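Local structure of glycosyl hydrolase family 62 protein (Coprinopsis cinerea, 5B6T) at residues Asp159-Leu164 with Ser188-Leu193; Leu164-Thr169 with Glu180-Met185. The protein probably removes arabinofuranose side groups from arabinoxylan by hydrolysis, as an alpha-L-arabinofuranosidase of glycoside hydrolase family 62. All coordinates share one frame; numbering follows the deposited sequence.

Contact 1: residues Asp159-Leu164 with Ser188-Leu193; sequences DDNGHL and SNKNRL
K190 lays the base of its side chain against the N161-G162 peptide, its CB 3.5 Å from N161 C. CG sits between K190's own backbone N and carbonyl carbon (chi1 66°), and from there the chain runs out fully extended. On its way it crosses the N161 side chain obliquely, CD passing 3.8 Å from N161 OD1, while the ND2 of that amide bonds to N135 O. The ammonium ends at a water 2.9 Å from K190 NZ, and this water donates to D160 O, so solvent joins the two loops. L193 meets G162 from another direction: the CA of G162 donates a C-H...O contact to L193 O at 3.3 Å, and L193 CD2 comes within 3.7 Å of G162 O. With no side chain at G162 (phi 87°), its CA lies 3.8 Å from K190 CA. D159 OD1 takes the N-H groups of N161 and H163 from opposite faces of the carboxylate, and D159 OD2 offers the syn lone pair to H163 ND1 at 2.7 Å, within the plane of the imidazole. The D160 side chain turns away from K190, its nearest atom about 4 Å from a bound lead ion. This is an Asx turn with a His-carboxylate bond, linking two strands of one blade in a five-bladed beta-propeller and packed against the loop that leads into the next blade.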
ATOM      1  N   ASP A 159      13.219  -1.599  -2.931  1.00  8.12           N
ATOM      2  CA  ASP A 159      14.116  -0.893  -3.823  1.00  7.78           C
ATOM      3  C   ASP A 159      13.890  -1.149  -5.309  1.00  8.18           C
ATOM      4  O   ASP A 159      14.721  -0.759  -6.120  1.00  7.74           O
ATOM      5  CB  ASP A 159      15.585  -1.149  -3.454  1.00  7.97           C
ATOM      6  CG  ASP A 159      15.981  -2.606  -3.515  1.00  7.82           C
ATOM      7  OD1 ASP A 159      15.177  -3.465  -3.942  1.00  8.17           O
ATOM      8  OD2 ASP A 159      17.162  -2.878  -3.188  1.00  8.58           O
ATOM      9  N   ASP A 160      12.793  -1.806  -5.672  1.00  7.91           N
ATOM     10  CA  ASP A 160      12.575  -2.232  -7.062  1.00  8.54           C
ATOM     11  C   ASP A 160      13.750  -3.062  -7.587  1.00  8.60           C
ATOM     12  O   ASP A 160      13.981  -3.117  -8.800  1.00  9.41           O
ATOM     13  CB  ASP A 160      12.382  -1.011  -7.980  1.00  9.25           C
ATOM     14  CG  ASP A 160      11.020  -0.372  -7.858  1.00 10.13           C
ATOM     15  OD1 ASP A 160      10.085  -1.042  -7.302  1.00 10.43           O
ATOM     16  OD2 ASP A 160      10.866   0.789  -8.357  1.00 10.31           O
ATOM     17  N   ASN A 161      14.476  -3.694  -6.676  1.00  8.21           N
ATOM     18  CA  ASN A 161      15.637  -4.511  -7.037  1.00  8.24           C
ATOM     19  C   ASN A 161      15.676  -5.806  -6.276  1.00  8.05           C
ATOM     20  O   ASN A 161      16.733  -6.432  -6.164  1.00  8.17           O
ATOM     21  CB  ASN A 161      16.962  -3.762  -6.826  1.00  8.22           C
ATOM     22  CG  ASN A 161      18.080  -4.335  -7.684  1.00  8.09           C
ATOM     23  OD1 ASN A 161      17.864  -4.742  -8.825  1.00  8.73           O
ATOM     24  ND2 ASN A 161      19.301  -4.370  -7.117  1.00  7.71           N
ATOM     25  N   GLY A 162      14.516  -6.238  -5.788  1.00  7.99           N
ATOM     26  CA  GLY A 162      14.440  -7.545  -5.182  1.00  7.85           C
ATOM     27  C   GLY A 162      14.787  -7.605  -3.713  1.00  8.16           C
ATOM     28  O   GLY A 162      14.997  -8.710  -3.202  1.00  8.92           O
ATOM     29  N   HIS A 163      14.807  -6.461  -3.008  1.00  7.83           N
ATOM     30  CA  HIS A 163      15.043  -6.465  -1.569  1.00  8.19           C
ATOM     31  C   HIS A 163      13.892  -5.809  -0.865  1.00  7.84           C
ATOM     32  O   HIS A 163      13.390  -4.793  -1.321  1.00  8.47           O
ATOM     33  CB  HIS A 163      16.327  -5.720  -1.204  1.00  8.48           C
ATOM     34  CG  HIS A 163      17.509  -6.185  -1.988  1.00  8.92           C
ATOM     35  ND1 HIS A 163      18.016  -5.476  -3.053  1.00  8.83           N
ATOM     36  CD2 HIS A 163      18.264  -7.302  -1.883  1.00  9.63           C
ATOM     37  CE1 HIS A 163      18.996  -6.168  -3.613  1.00  9.41           C
ATOM     38  NE2 HIS A 163      19.184  -7.267  -2.899  1.00  9.49           N
ATOM     39  N   LEU A 164      13.478  -6.412   0.239  1.00  7.39           N
ATOM     40  CA  LEU A 164      12.560  -5.812   1.196  1.00  7.23           C
ATOM     41  C   LEU A 164      13.359  -5.509   2.448  1.00  7.23           C
ATOM     42  O   LEU A 164      13.961  -6.405   3.040  1.00  7.83           O
ATOM     43  CB  LEU A 164      11.435  -6.789   1.539  1.00  7.38           C
ATOM     44  CG  LEU A 164      10.436  -6.332   2.616  1.00  7.44           C
ATOM     45  CD1 LEU A 164       9.589  -5.147   2.157  1.00  7.76           C
ATOM     46  CD2 LEU A 164       9.533  -7.490   2.998  1.00  7.84           C
ATOM     47  N   SER A 188      16.992 -12.990  -5.962  1.00 10.95           N
ATOM     48  CA  SER A 188      17.922 -12.618  -7.033  1.00 11.61           C
ATOM     49  C   SER A 188      17.214 -12.164  -8.315  1.00 11.49           C
ATOM     50  O   SER A 188      17.815 -11.448  -9.117  1.00 12.12           O
ATOM     51  CB  SER A 188      18.841 -13.792  -7.365  1.00 13.04           C
ATOM     52  OG  SER A 188      18.055 -14.900  -7.794  1.00 15.47           O
ATOM     53  N   ASN A 189      15.946 -12.541  -8.494  1.00 10.43           N
ATOM     54  CA  ASN A 189      15.138 -12.010  -9.581  1.00 10.49           C
ATOM     55  C   ASN A 189      14.233 -10.906  -9.031  1.00  9.67           C
ATOM     56  O   ASN A 189      13.246 -11.185  -8.329  1.00  9.40           O
ATOM     57  CB  ASN A 189      14.301 -13.129 -10.221  1.00 10.59           C
ATOM     58  CG  ASN A 189      13.421 -12.627 -11.344  1.00 11.16           C
ATOM     59  OD1 ASN A 189      13.376 -11.446 -11.636  1.00 10.71           O
ATOM     60  ND2 ASN A 189      12.689 -13.530 -11.969  1.00 12.36           N
ATOM     61  N   LYS A 190      14.590  -9.659  -9.320  1.00  9.89           N
ATOM     62  CA  LYS A 190      13.833  -8.526  -8.796  1.00  9.76           C
ATOM     63  C   LYS A 190      12.347  -8.593  -9.131  1.00  9.91           C
ATOM     64  O   LYS A 190      11.517  -8.104  -8.346  1.00  9.83           O
ATOM     65  CB  LYS A 190      14.425  -7.197  -9.263  1.00 10.30           C
ATOM     66  CG  LYS A 190      14.307  -6.970 -10.755  1.00 10.71           C
ATOM     67  CD  LYS A 190      15.018  -5.680 -11.186  1.00 12.02           C
ATOM     68  CE  LYS A 190      14.781  -5.375 -12.654  1.00 13.03           C
ATOM     69  NZ  LYS A 190      15.402  -4.076 -13.056  1.00 14.44           N
ATOM     70  N   ASN A 191      11.985  -9.205 -10.245  1.00 10.28           N
ATOM     71  CA  ASN A 191      10.573  -9.290 -10.621  1.00 10.87           C
ATOM     72  C   ASN A 191       9.760 -10.141  -9.642  1.00 10.02           C
ATOM     73  O   ASN A 191       8.580  -9.939  -9.529  1.00  9.69           O
ATOM     74  CB  ASN A 191      10.439  -9.847 -12.031  1.00 11.73           C
ATOM     75  CG  ASN A 191      10.727  -8.801 -13.106  1.00 13.49           C
ATOM     76  OD1 ASN A 191      11.077  -7.670 -12.822  1.00 15.02           O
ATOM     77  ND2 ASN A 191      10.539  -9.193 -14.353  1.00 16.94           N
ATOM     78  N   ARG A 192      10.394 -11.073  -8.948  1.00  9.64           N
ATOM     79  CA  ARG A 192       9.700 -11.937  -7.996  1.00  9.47           C
ATOM     80  C   ARG A 192       9.376 -11.225  -6.682  1.00  8.96           C
ATOM     81  O   ARG A 192       8.486 -11.661  -5.950  1.00  8.93           O
ATOM     82  CB  ARG A 192      10.523 -13.185  -7.687  1.00  9.69           C
ATOM     83  CG  ARG A 192      10.709 -14.125  -8.854  1.00 10.61           C
ATOM     84  CD  ARG A 192       9.451 -14.907  -9.138  1.00 11.10           C
ATOM     85  NE  ARG A 192       9.180 -15.908  -8.107  1.00 11.60           N
ATOM     86  CZ  ARG A 192       8.143 -16.758  -8.080  1.00 12.03           C
ATOM     87  NH1 ARG A 192       7.185 -16.745  -9.018  1.00 11.73           N
ATOM     88  NH2 ARG A 192       8.074 -17.608  -7.062  1.00 11.78           N
ATOM     89  N   LEU A 193      10.065 -10.122  -6.394  1.00  7.97           N
ATOM     90  CA  LEU A 193       9.886  -9.408  -5.120  1.00  8.38           C
ATOM     91  C   LEU A 193      10.121  -7.931  -5.402  1.00  8.43           C
ATOM     92  O   LEU A 193      11.150  -7.344  -5.050  1.00  8.32           O
ATOM     93  CB  LEU A 193      10.845  -9.966  -4.075  1.00  8.73           C
ATOM     94  CG  LEU A 193      10.540  -9.596  -2.625  1.00  9.44           C
ATOM     95  CD1 LEU A 193       9.361 -10.393  -2.093  1.00  9.96           C
ATOM     96  CD2 LEU A 193      11.764  -9.795  -1.741  1.00  9.88           C
TER
HETATM   97  O   HOH W   1      15.216  -2.046 -10.951  1.00 12.62           O

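Contact 2: residues Leu164-Thr169 with Glu180-Met185; sequences LYRSQT and EPVIAM
L164 and M185 open the pairing, with L164 N bonded almost straight to M185 O (2.8 Å, 175°). L164 O receives A184 N nearly along the C=O axis, plus a weak, longer bond from M185 N; A184 and M185 thus share one partner, a classic beta bulge. Past it the register has moved by one, with R166 N bonded to V182 O and V182 N to R166 O, both 2.9 Å. On the face of Y165 and I183 the two side chains lie side by side and point the same way, CE1 of the ring 3.7 Å from I183 CG1, while Y165 CB rests on P181 CB. On the other face R166 runs alongside V182, NH2 to CG2 3.8 Å, and its CB meets A184 CB. The chain bends at chi3 (59°), which places NE; NH1 donates to a lone pair of Q168 OE1 at 2.8 Å, and H154 is its second partner. Farther out, D159 takes the Y165 hydroxyl, and S167 OG, close to the P181 ring, bonds to Y125 and N179. Backbone bonds set the pairing, with apolar contacts on both faces, and the guanidinium, held by Q168 and H154, meets V182 CG2 by packing.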
ATOM      1  N   LEU A 164      13.478  -6.412   0.239  1.00  7.39           N
ATOM      2  CA  LEU A 164      12.560  -5.812   1.196  1.00  7.23           C
ATOM      3  C   LEU A 164      13.359  -5.509   2.448  1.00  7.23           C
ATOM      4  O   LEU A 164      13.961  -6.405   3.040  1.00  7.83           O
ATOM      5  CB  LEU A 164      11.435  -6.789   1.539  1.00  7.38           C
ATOM      6  CG  LEU A 164      10.436  -6.332   2.616  1.00  7.44           C
ATOM      7  CD1 LEU A 164       9.589  -5.147   2.157  1.00  7.76           C
ATOM      8  CD2 LEU A 164       9.533  -7.490   2.998  1.00  7.84           C
ATOM      9  N   TYR A 165      13.371  -4.252   2.852  1.00  6.94           N
ATOM     10  CA  TYR A 165      14.122  -3.797   4.019  1.00  6.84           C
ATOM     11  C   TYR A 165      13.208  -3.546   5.210  1.00  7.05           C
ATOM     12  O   TYR A 165      12.017  -3.194   5.043  1.00  6.89           O
ATOM     13  CB  TYR A 165      14.853  -2.491   3.722  1.00  6.79           C
ATOM     14  CG  TYR A 165      15.776  -2.577   2.534  1.00  6.81           C
ATOM     15  CD1 TYR A 165      17.053  -3.056   2.673  1.00  6.90           C
ATOM     16  CD2 TYR A 165      15.371  -2.153   1.274  1.00  6.95           C
ATOM     17  CE1 TYR A 165      17.888  -3.168   1.578  1.00  6.86           C
ATOM     18  CE2 TYR A 165      16.203  -2.267   0.159  1.00  6.98           C
ATOM     19  CZ  TYR A 165      17.468  -2.772   0.325  1.00  7.21           C
ATOM     20  OH  TYR A 165      18.329  -2.851  -0.747  1.00  8.03           O
ATOM     21  N   ARG A 166      13.789  -3.677   6.403  1.00  7.25           N
ATOM     22  CA  ARG A 166      13.053  -3.441   7.643  1.00  7.61           C
ATOM     23  C   ARG A 166      13.945  -2.788   8.718  1.00  7.69           C
ATOM     24  O   ARG A 166      15.000  -3.344   9.050  1.00  7.88           O
ATOM     25  CB  ARG A 166      12.502  -4.752   8.173  1.00  7.84           C
ATOM     26  CG  ARG A 166      11.585  -4.619   9.384  1.00  7.92           C
ATOM     27  CD  ARG A 166      11.244  -5.921  10.082  1.00  8.03           C
ATOM     28  NE  ARG A 166      12.444  -6.614  10.569  1.00  8.11           N
ATOM     29  CZ  ARG A 166      13.091  -6.307  11.686  1.00  8.75           C
ATOM     30  NH1 ARG A 166      12.672  -5.338  12.466  1.00  9.21           N
ATOM     31  NH2 ARG A 166      14.175  -6.985  12.017  1.00  9.62           N
ATOM     32  N   SER A 167      13.528  -1.613   9.205  1.00  7.43           N
ATOM     33  CA  SER A 167      14.127  -0.960  10.381  1.00  8.21           C
ATOM     34  C   SER A 167      13.158  -1.062  11.523  1.00  8.35           C
ATOM     35  O   SER A 167      11.946  -1.294  11.340  1.00  8.31           O
ATOM     36  CB  SER A 167      14.418   0.522  10.127  1.00  8.09           C
ATOM     37  OG  SER A 167      15.462   0.693   9.182  1.00  8.28           O
ATOM     38  N   GLN A 168      13.676  -0.869  12.732  1.00  8.39           N
ATOM     39  CA  GLN A 168      12.793  -0.797  13.885  1.00  8.91           C
ATOM     40  C   GLN A 168      13.192   0.286  14.853  1.00  9.22           C
ATOM     41  O   GLN A 168      14.340   0.743  14.846  1.00  9.19           O
ATOM     42  CB  GLN A 168      12.730  -2.159  14.576  1.00  9.64           C
ATOM     43  CG  GLN A 168      14.102  -2.693  14.981  1.00 10.34           C
ATOM     44  CD  GLN A 168      13.979  -4.009  15.701  1.00 11.23           C
ATOM     45  OE1 GLN A 168      13.451  -5.000  15.151  1.00 11.49           O
ATOM     46  NE2 GLN A 168      14.451  -4.040  16.952  1.00 13.00           N
ATOM     47  N   THR A 169      12.207   0.721  15.645  1.00  8.99           N
ATOM     48  CA  THR A 169      12.409   1.642  16.742  1.00  9.03           C
ATOM     49  C   THR A 169      11.428   1.291  17.860  1.00  9.87           C
ATOM     50  O   THR A 169      10.557   0.471  17.655  1.00  9.44           O
ATOM     51  CB  THR A 169      12.240   3.126  16.302  1.00  9.21           C
ATOM     52  OG1 THR A 169      12.747   4.006  17.310  1.00  9.94           O
ATOM     53  CG2 THR A 169      10.806   3.487  16.036  1.00  9.39           C
ATOM     54  N   GLU A 180      19.389   1.024  11.470  1.00  9.37           N
ATOM     55  CA  GLU A 180      19.821   0.666  10.135  1.00  9.81           C
ATOM     56  C   GLU A 180      18.947  -0.496   9.661  1.00  9.16           C
ATOM     57  O   GLU A 180      18.753  -1.467  10.380  1.00  9.40           O
ATOM     58  CB  GLU A 180      21.298   0.244  10.130  1.00 11.13           C
ATOM     59  CG  GLU A 180      21.838  -0.140   8.742  1.00 12.31           C
ATOM     60  CD  GLU A 180      22.030   1.026   7.753  1.00 13.80           C
ATOM     61  OE1 GLU A 180      21.830   2.217   8.178  1.00 13.83           O
ATOM     62  OE2 GLU A 180      22.396   0.743   6.549  1.00 12.25           O
ATOM     63  N   PRO A 181      18.387  -0.414   8.438  1.00  8.58           N
ATOM     64  CA  PRO A 181      17.574  -1.561   8.022  1.00  8.69           C
ATOM     65  C   PRO A 181      18.350  -2.858   7.856  1.00  8.67           C
ATOM     66  O   PRO A 181      19.548  -2.839   7.554  1.00  9.04           O
ATOM     67  CB  PRO A 181      16.996  -1.133   6.665  1.00  8.70           C
ATOM     68  CG  PRO A 181      17.322   0.307   6.516  1.00  9.14           C
ATOM     69  CD  PRO A 181      18.482   0.605   7.387  1.00  8.83           C
ATOM     70  N   VAL A 182      17.652  -3.980   8.056  1.00  8.52           N
ATOM     71  CA  VAL A 182      18.143  -5.305   7.630  1.00  8.76           C
ATOM     72  C   VAL A 182      17.376  -5.683   6.362  1.00  9.07           C
ATOM     73  O   VAL A 182      16.349  -5.087   6.045  1.00  9.42           O
ATOM     74  CB  VAL A 182      17.988  -6.402   8.720  1.00  9.28           C
ATOM     75  CG1 VAL A 182      18.810  -6.025   9.955  1.00  9.74           C
ATOM     76  CG2 VAL A 182      16.529  -6.649   9.060  1.00  9.58           C
ATOM     77  N   ILE A 183      17.884  -6.642   5.618  1.00  9.13           N
ATOM     78  CA  ILE A 183      17.150  -7.201   4.478  1.00  9.43           C
ATOM     79  C   ILE A 183      16.224  -8.260   5.072  1.00  9.75           C
ATOM     80  O   ILE A 183      16.669  -9.309   5.586  1.00 10.85           O
ATOM     81  CB  ILE A 183      18.099  -7.767   3.380  1.00 10.12           C
ATOM     82  CG1 ILE A 183      18.833  -6.596   2.689  1.00 10.62           C
ATOM     83  CG2 ILE A 183      17.281  -8.556   2.360  1.00 10.37           C
ATOM     84  CD1 ILE A 183      20.024  -6.951   1.816  1.00 11.16           C
ATOM     85  N   ALA A 184      14.935  -7.948   5.107  1.00  8.92           N
ATOM     86  CA  ALA A 184      13.928  -8.866   5.616  1.00  9.02           C
ATOM     87  C   ALA A 184      13.616 -10.033   4.660  1.00  9.33           C
ATOM     88  O   ALA A 184      13.233 -11.130   5.094  1.00  9.75           O
ATOM     89  CB  ALA A 184      12.651  -8.103   5.900  1.00  9.15           C
ATOM     90  N   MET A 185      13.714  -9.767   3.366  1.00  9.38           N
ATOM     91  CA  MET A 185      13.471 -10.765   2.336  1.00 10.20           C
ATOM     92  C   MET A 185      14.158 -10.293   1.061  1.00  9.53           C
ATOM     93  O   MET A 185      14.274  -9.082   0.804  1.00  8.54           O
ATOM     94  CB  MET A 185      11.967 -10.952   2.068  1.00 11.66           C
ATOM     95  CG  MET A 185      11.689 -12.129   1.154  1.00 12.92           C
ATOM     96  SD  MET A 185       9.914 -12.357   0.934  1.00 14.80           S
ATOM     97  CE  MET A 185       9.516 -13.229   2.428  1.00 13.96           C
TER
HETATM   98  O   HOH W   2      16.578  -3.388  11.378  1.00 13.74           O

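Overall arrangement
Both contacts belong to the blade of strands 142-148, 152-158, 163-170 and 182-186, and they share L164, near the start of strand 163-170. Contact 2 is nested along the chain inside the loop that contact 1 closes. It joins the outermost strand 182-186 to its neighbour by direct backbone bonds, whereas contact 1 joins two loops by packing, a C-H...O contact and one water. Each is partly buried and centred about 17 Å from the middle of the chain, so neither is purely core or surface. The two contacts touch where L193 CD2 packs on M185 O. Contact 1 lies nearer the lead ion.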